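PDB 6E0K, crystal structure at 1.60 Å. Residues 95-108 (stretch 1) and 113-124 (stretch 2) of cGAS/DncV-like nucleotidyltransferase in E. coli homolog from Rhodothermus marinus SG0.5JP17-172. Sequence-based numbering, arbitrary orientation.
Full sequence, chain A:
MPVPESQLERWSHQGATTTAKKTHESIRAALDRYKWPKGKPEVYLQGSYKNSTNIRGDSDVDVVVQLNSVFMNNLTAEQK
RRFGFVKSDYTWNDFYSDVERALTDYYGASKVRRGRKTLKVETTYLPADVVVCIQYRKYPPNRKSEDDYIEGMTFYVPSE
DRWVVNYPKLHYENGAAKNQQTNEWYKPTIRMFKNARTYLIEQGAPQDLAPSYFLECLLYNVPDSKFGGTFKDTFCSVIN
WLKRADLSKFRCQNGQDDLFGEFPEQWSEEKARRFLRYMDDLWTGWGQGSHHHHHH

Stretch 1 95-108: FYSDVERALTDYYG
Stretch 2, residues 113-124: RRGRKTLKVETT

Residues 95-107 are helical, in a helix that begins earlier in the chain, with phi/psi near -60/-45 through Asp105, then -82/-50 at Tyr106 and -91/-21 at Tyr107. Gly108 follows with phi/psi 98/148. At these angles a CB would be jammed against the preceding carbonyl O, so the position calls for glycine. Helical hydrogen bonds run from Val99 N to Phe95 O (2.9 Å) through Gly108 N to Thr104 O (2.8 Å). Thr104 OG1 also donates to Glu100 O (2.8 Å).

In the second stretch, 113-114 and 119-122 are extended. They pair as a hairpin: Arg113 N donates to Lys120 O (3.0 Å), and Lys120 N to Arg113 O (2.8 Å). The turn is closed by Gly115 N to Thr118 O (2.6 Å). Gly115 has phi/psi -101/-178, Arg116 -57/-46, Lys117 -124/-5 and Thr118 -143/163.

The helix and strand 119-122 run nearly parallel, 14° apart, with axes approaching to 10.1 Å. The CA register is Glu100-Leu119 at 7.5 Å, Leu103-Val121 at 7.8 Å and Tyr107-Thr123 at 7.2 Å. The two stretches bury 522 Å² in total.

Apolar packing forms the middle. Leu119 (chi1 m, chi2 t) and Val121 (chi1 t) point toward the helix, while Lys120 between them points away. Leu119 CD1 lies 4.0 Å from Val99 CG1 and 3.9 Å from Leu103 CD1. Leu103 (m, t) bridges the two strand residues, because its CD1 is also 3.8 Å from Val121 CG2. Tyr96 CZ packs 3.9 Å from Leu119 CG.

One aromatic contact is a CH-pi interaction. Val121 CG1 sits over a face of the Tyr107 ring, 3.8 Å from its centroid and 21° off the normal. Tyr107 has chi1 -63° and chi2 -79°. Farther along, its OH lies 3.7 Å from Thr123 CG2.

The charged contact is a two-pronged salt bridge. Arg114 NH1 donates to Glu100 OE1 (2.9 Å, 163°), and Arg114 NE to Glu100 OE2 (2.8 Å, 136°). Both side chains are largely extended: Glu100 is t, t with chi3 40°, and Arg114 is m, t, t with chi4 166°. The carboxylate OE2 meets the guanidinium at its edge. Arg114 NE in turn lies at the edge of the Tyr96 ring.

One water links the stretches. Tyr96 (chi1 t, chi2 -78°) points its CA-to-CB bond sideways, but the end of its side chain comes nearer the other stretch, with Tyr96 OH 3.4 Å from Arg114 CG and 3.5 Å from Leu119 CD2. Tyr96 OH hydrogen-bonds water 1 (2.6 Å), and that water donates to Gly115 O (2.7 Å).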

# COMPACT_ATOMS: atom_id res chain seq x y z
N PHE A 95 1.29 1.65 -24.08
CA PHE A 95 0.44 0.81 -23.24
C PHE A 95 -0.60 1.64 -22.51
O PHE A 95 -1.78 1.29 -22.49
CB PHE A 95 1.32 0.04 -22.26
CG PHE A 95 0.55 -0.78 -21.27
CD1 PHE A 95 -0.35 -1.73 -21.71
CD2 PHE A 95 0.77 -0.63 -19.91
CE1 PHE A 95 -1.05 -2.50 -20.79
CE2 PHE A 95 0.09 -1.39 -19.00
CZ PHE A 95 -0.82 -2.33 -19.46
N TYR A 96 -0.16 2.75 -21.91
CA TYR A 96 -1.07 3.67 -21.24
C TYR A 96 -2.21 4.09 -22.16
O TYR A 96 -3.39 4.06 -21.78
CB TYR A 96 -0.27 4.88 -20.74
CG TYR A 96 -1.04 5.83 -19.89
CD1 TYR A 96 -1.92 6.75 -20.45
CD2 TYR A 96 -0.87 5.83 -18.52
CE1 TYR A 96 -2.65 7.62 -19.66
CE2 TYR A 96 -1.59 6.70 -17.74
CZ TYR A 96 -2.48 7.60 -18.32
OH TYR A 96 -3.20 8.48 -17.51
N SER A 97 -1.88 4.45 -23.41
CA SER A 97 -2.93 4.88 -24.34
C SER A 97 -3.90 3.75 -24.65
O SER A 97 -5.11 3.98 -24.81
CB SER A 97 -2.29 5.42 -25.62
OG SER A 97 -1.64 6.65 -25.34
N ASP A 98 -3.40 2.51 -24.72
CA ASP A 98 -4.30 1.38 -24.94
C ASP A 98 -5.21 1.15 -23.73
O ASP A 98 -6.41 0.88 -23.90
CB ASP A 98 -3.51 0.11 -25.24
CG ASP A 98 -3.06 0.04 -26.69
OD1 ASP A 98 -3.82 0.48 -27.58
OD2 ASP A 98 -1.94 -0.47 -26.93
N VAL A 99 -4.65 1.21 -22.52
CA VAL A 99 -5.48 1.03 -21.32
C VAL A 99 -6.55 2.11 -21.25
O VAL A 99 -7.72 1.83 -20.99
CB VAL A 99 -4.62 1.01 -20.05
CG1 VAL A 99 -5.51 0.94 -18.82
CG2 VAL A 99 -3.66 -0.17 -20.05
N GLU A 100 -6.15 3.37 -21.49
CA GLU A 100 -7.13 4.46 -21.48
C GLU A 100 -8.24 4.23 -22.50
O GLU A 100 -9.42 4.43 -22.19
CB GLU A 100 -6.42 5.80 -21.73
CG GLU A 100 -7.30 7.03 -21.61
CD GLU A 100 -6.54 8.31 -21.94
OE1 GLU A 100 -5.73 8.28 -22.89
OE2 GLU A 100 -6.74 9.33 -21.25
N ARG A 101 -7.88 3.79 -23.71
CA ARG A 101 -8.89 3.52 -24.73
C ARG A 101 -9.82 2.39 -24.30
O ARG A 101 -11.04 2.48 -24.47
CB ARG A 101 -8.23 3.18 -26.06
CG ARG A 101 -7.88 4.39 -26.90
CD ARG A 101 -7.50 3.98 -28.31
NE ARG A 101 -6.19 3.33 -28.35
CZ ARG A 101 -5.05 4.00 -28.35
NH1 ARG A 101 -5.05 5.33 -28.31
NH2 ARG A 101 -3.89 3.35 -28.37
N ALA A 102 -9.26 1.33 -23.73
CA ALA A 102 -10.07 0.20 -23.28
C ALA A 102 -11.07 0.63 -22.22
O ALA A 102 -12.25 0.25 -22.26
CB ALA A 102 -9.16 -0.90 -22.73
N LEU A 103 -10.62 1.41 -21.24
CA LEU A 103 -11.53 1.84 -20.18
C LEU A 103 -12.58 2.80 -20.72
O LEU A 103 -13.76 2.70 -20.36
CB LEU A 103 -10.73 2.48 -19.05
CG LEU A 103 -9.75 1.53 -18.38
CD1 LEU A 103 -8.83 2.30 -17.43
CD2 LEU A 103 -10.50 0.43 -17.65
N THR A 104 -12.17 3.75 -21.56
CA THR A 104 -13.12 4.69 -22.14
C THR A 104 -14.16 3.97 -23.01
O THR A 104 -15.34 4.32 -22.98
CB THR A 104 -12.36 5.73 -22.96
OG1 THR A 104 -11.42 6.41 -22.11
CG2 THR A 104 -13.32 6.74 -23.56
N ASP A 105 -13.73 2.98 -23.78
CA ASP A 105 -14.68 2.23 -24.62
C ASP A 105 -15.74 1.57 -23.76
O ASP A 105 -16.92 1.53 -24.13
CB ASP A 105 -13.96 1.16 -25.44
CG ASP A 105 -13.12 1.72 -26.58
OD1 ASP A 105 -13.31 2.89 -26.99
OD2 ASP A 105 -12.27 0.96 -27.09
N TYR A 106 -15.34 1.04 -22.61
CA TYR A 106 -16.27 0.26 -21.80
C TYR A 106 -17.17 1.16 -20.94
O TYR A 106 -18.39 0.99 -20.93
CB TYR A 106 -15.49 -0.73 -20.93
CG TYR A 106 -16.39 -1.60 -20.09
CD1 TYR A 106 -17.01 -2.73 -20.63
CD2 TYR A 106 -16.63 -1.29 -18.76
CE1 TYR A 106 -17.84 -3.52 -19.86
CE2 TYR A 106 -17.45 -2.07 -17.98
CZ TYR A 106 -18.05 -3.18 -18.54
OH TYR A 106 -18.87 -3.95 -17.74
N TYR A 107 -16.59 2.11 -20.20
CA TYR A 107 -17.35 2.92 -19.26
C TYR A 107 -17.90 4.21 -19.86
O TYR A 107 -18.85 4.78 -19.31
CB TYR A 107 -16.50 3.30 -18.05
CG TYR A 107 -16.03 2.14 -17.23
CD1 TYR A 107 -16.89 1.52 -16.33
CD2 TYR A 107 -14.72 1.66 -17.33
CE1 TYR A 107 -16.47 0.44 -15.56
CE2 TYR A 107 -14.29 0.58 -16.59
CZ TYR A 107 -15.17 -0.02 -15.70
OH TYR A 107 -14.74 -1.10 -14.95
N GLY A 108 -17.31 4.69 -20.96
CA GLY A 108 -17.66 5.97 -21.53
C GLY A 108 -16.68 7.06 -21.11
O GLY A 108 -16.14 7.05 -20.00
N ARG A 113 -10.80 9.57 -16.45
CA ARG A 113 -10.02 10.80 -16.49
C ARG A 113 -8.60 10.51 -16.02
O ARG A 113 -8.37 9.62 -15.21
CB ARG A 113 -10.66 11.90 -15.64
CG ARG A 113 -10.69 11.61 -14.14
CD ARG A 113 -11.62 12.56 -13.38
NE ARG A 113 -11.61 12.28 -11.95
CZ ARG A 113 -12.42 11.42 -11.35
NH1 ARG A 113 -13.33 10.75 -12.06
NH2 ARG A 113 -12.34 11.22 -10.04
N ARG A 114 -7.65 11.30 -16.53
CA ARG A 114 -6.24 11.14 -16.18
C ARG A 114 -5.92 11.90 -14.90
O ARG A 114 -6.24 13.09 -14.77
CB ARG A 114 -5.34 11.66 -17.30
CG ARG A 114 -5.37 10.84 -18.55
CD ARG A 114 -4.31 11.37 -19.50
NE ARG A 114 -4.35 10.68 -20.79
CZ ARG A 114 -3.74 11.13 -21.87
NH1 ARG A 114 -3.82 10.44 -23.01
NH2 ARG A 114 -3.05 12.26 -21.83
N GLY A 115 -5.26 11.22 -13.96
CA GLY A 115 -4.68 11.86 -12.81
C GLY A 115 -3.17 12.03 -12.98
O GLY A 115 -2.59 11.68 -14.00
N ARG A 116 -2.56 12.59 -11.93
CA ARG A 116 -1.11 12.80 -11.94
C ARG A 116 -0.35 11.49 -12.15
O ARG A 116 0.59 11.43 -12.95
CB ARG A 116 -0.67 13.45 -10.62
CG ARG A 116 -1.30 14.80 -10.35
CD ARG A 116 -0.85 15.82 -11.38
NE ARG A 116 -1.41 17.14 -11.13
CZ ARG A 116 -1.21 18.19 -11.92
NH1 ARG A 116 -0.47 18.07 -13.01
NH2 ARG A 116 -1.76 19.36 -11.63
N LYS A 117 -0.75 10.44 -11.44
CA LYS A 117 -0.04 9.18 -11.49
C LYS A 117 -0.93 8.01 -11.87
O LYS A 117 -0.43 6.89 -12.03
CB LYS A 117 0.62 8.88 -10.13
CG LYS A 117 1.71 9.86 -9.70
CD LYS A 117 2.22 9.51 -8.31
CE LYS A 117 3.53 10.20 -8.00
NZ LYS A 117 3.44 11.67 -8.19
N THR A 118 -2.24 8.24 -12.01
CA THR A 118 -3.20 7.17 -12.18
C THR A 118 -4.29 7.60 -13.15
O THR A 118 -4.45 8.79 -13.44
CB THR A 118 -3.88 6.77 -10.87
OG1 THR A 118 -4.55 7.92 -10.34
CG2 THR A 118 -2.86 6.26 -9.86
N LEU A 119 -5.01 6.61 -13.65
CA LEU A 119 -6.26 6.81 -14.37
C LEU A 119 -7.38 6.61 -13.36
O LEU A 119 -7.40 5.59 -12.66
CB LEU A 119 -6.40 5.82 -15.52
CG LEU A 119 -5.75 6.07 -16.89
CD1 LEU A 119 -5.79 4.80 -17.73
CD2 LEU A 119 -6.49 7.19 -17.59
N LYS A 120 -8.28 7.58 -13.27
CA LYS A 120 -9.41 7.45 -12.36
C LYS A 120 -10.64 7.00 -13.14
O LYS A 120 -10.96 7.56 -14.19
CB LYS A 120 -9.69 8.77 -11.64
CG LYS A 120 -8.59 9.14 -10.62
CD LYS A 120 -9.02 10.27 -9.69
CE LYS A 120 -8.39 10.14 -8.30
NZ LYS A 120 -6.92 9.94 -8.37
N VAL A 121 -11.32 5.98 -12.62
CA VAL A 121 -12.45 5.38 -13.31
C VAL A 121 -13.63 5.33 -12.35
O VAL A 121 -13.51 4.79 -11.25
CB VAL A 121 -12.11 3.96 -13.80
CG1 VAL A 121 -13.30 3.36 -14.51
CG2 VAL A 121 -10.86 3.99 -14.70
N GLU A 122 -14.76 5.89 -12.78
CA GLU A 122 -16.02 5.74 -12.05
C GLU A 122 -16.72 4.48 -12.56
O GLU A 122 -17.27 4.48 -13.67
CB GLU A 122 -16.91 6.97 -12.25
CG GLU A 122 -16.23 8.28 -11.88
CD GLU A 122 -15.76 8.30 -10.44
OE1 GLU A 122 -16.54 7.87 -9.56
OE2 GLU A 122 -14.60 8.73 -10.20
N THR A 123 -16.70 3.41 -11.77
CA THR A 123 -17.43 2.20 -12.12
C THR A 123 -18.83 2.24 -11.52
O THR A 123 -19.21 3.17 -10.81
CB THR A 123 -16.70 0.93 -11.65
OG1 THR A 123 -16.92 0.71 -10.24
CG2 THR A 123 -15.18 0.98 -11.94
N THR A 124 -19.63 1.21 -11.82
CA THR A 124 -20.94 1.08 -11.19
C THR A 124 -20.87 0.55 -9.77
O THR A 124 -21.91 0.38 -9.13
CB THR A 124 -21.83 0.14 -12.01
OG1 THR A 124 -21.18 -1.14 -12.08
CG2 THR A 124 -22.03 0.69 -13.40
O HOH W 1 -2.03 9.38 -15.33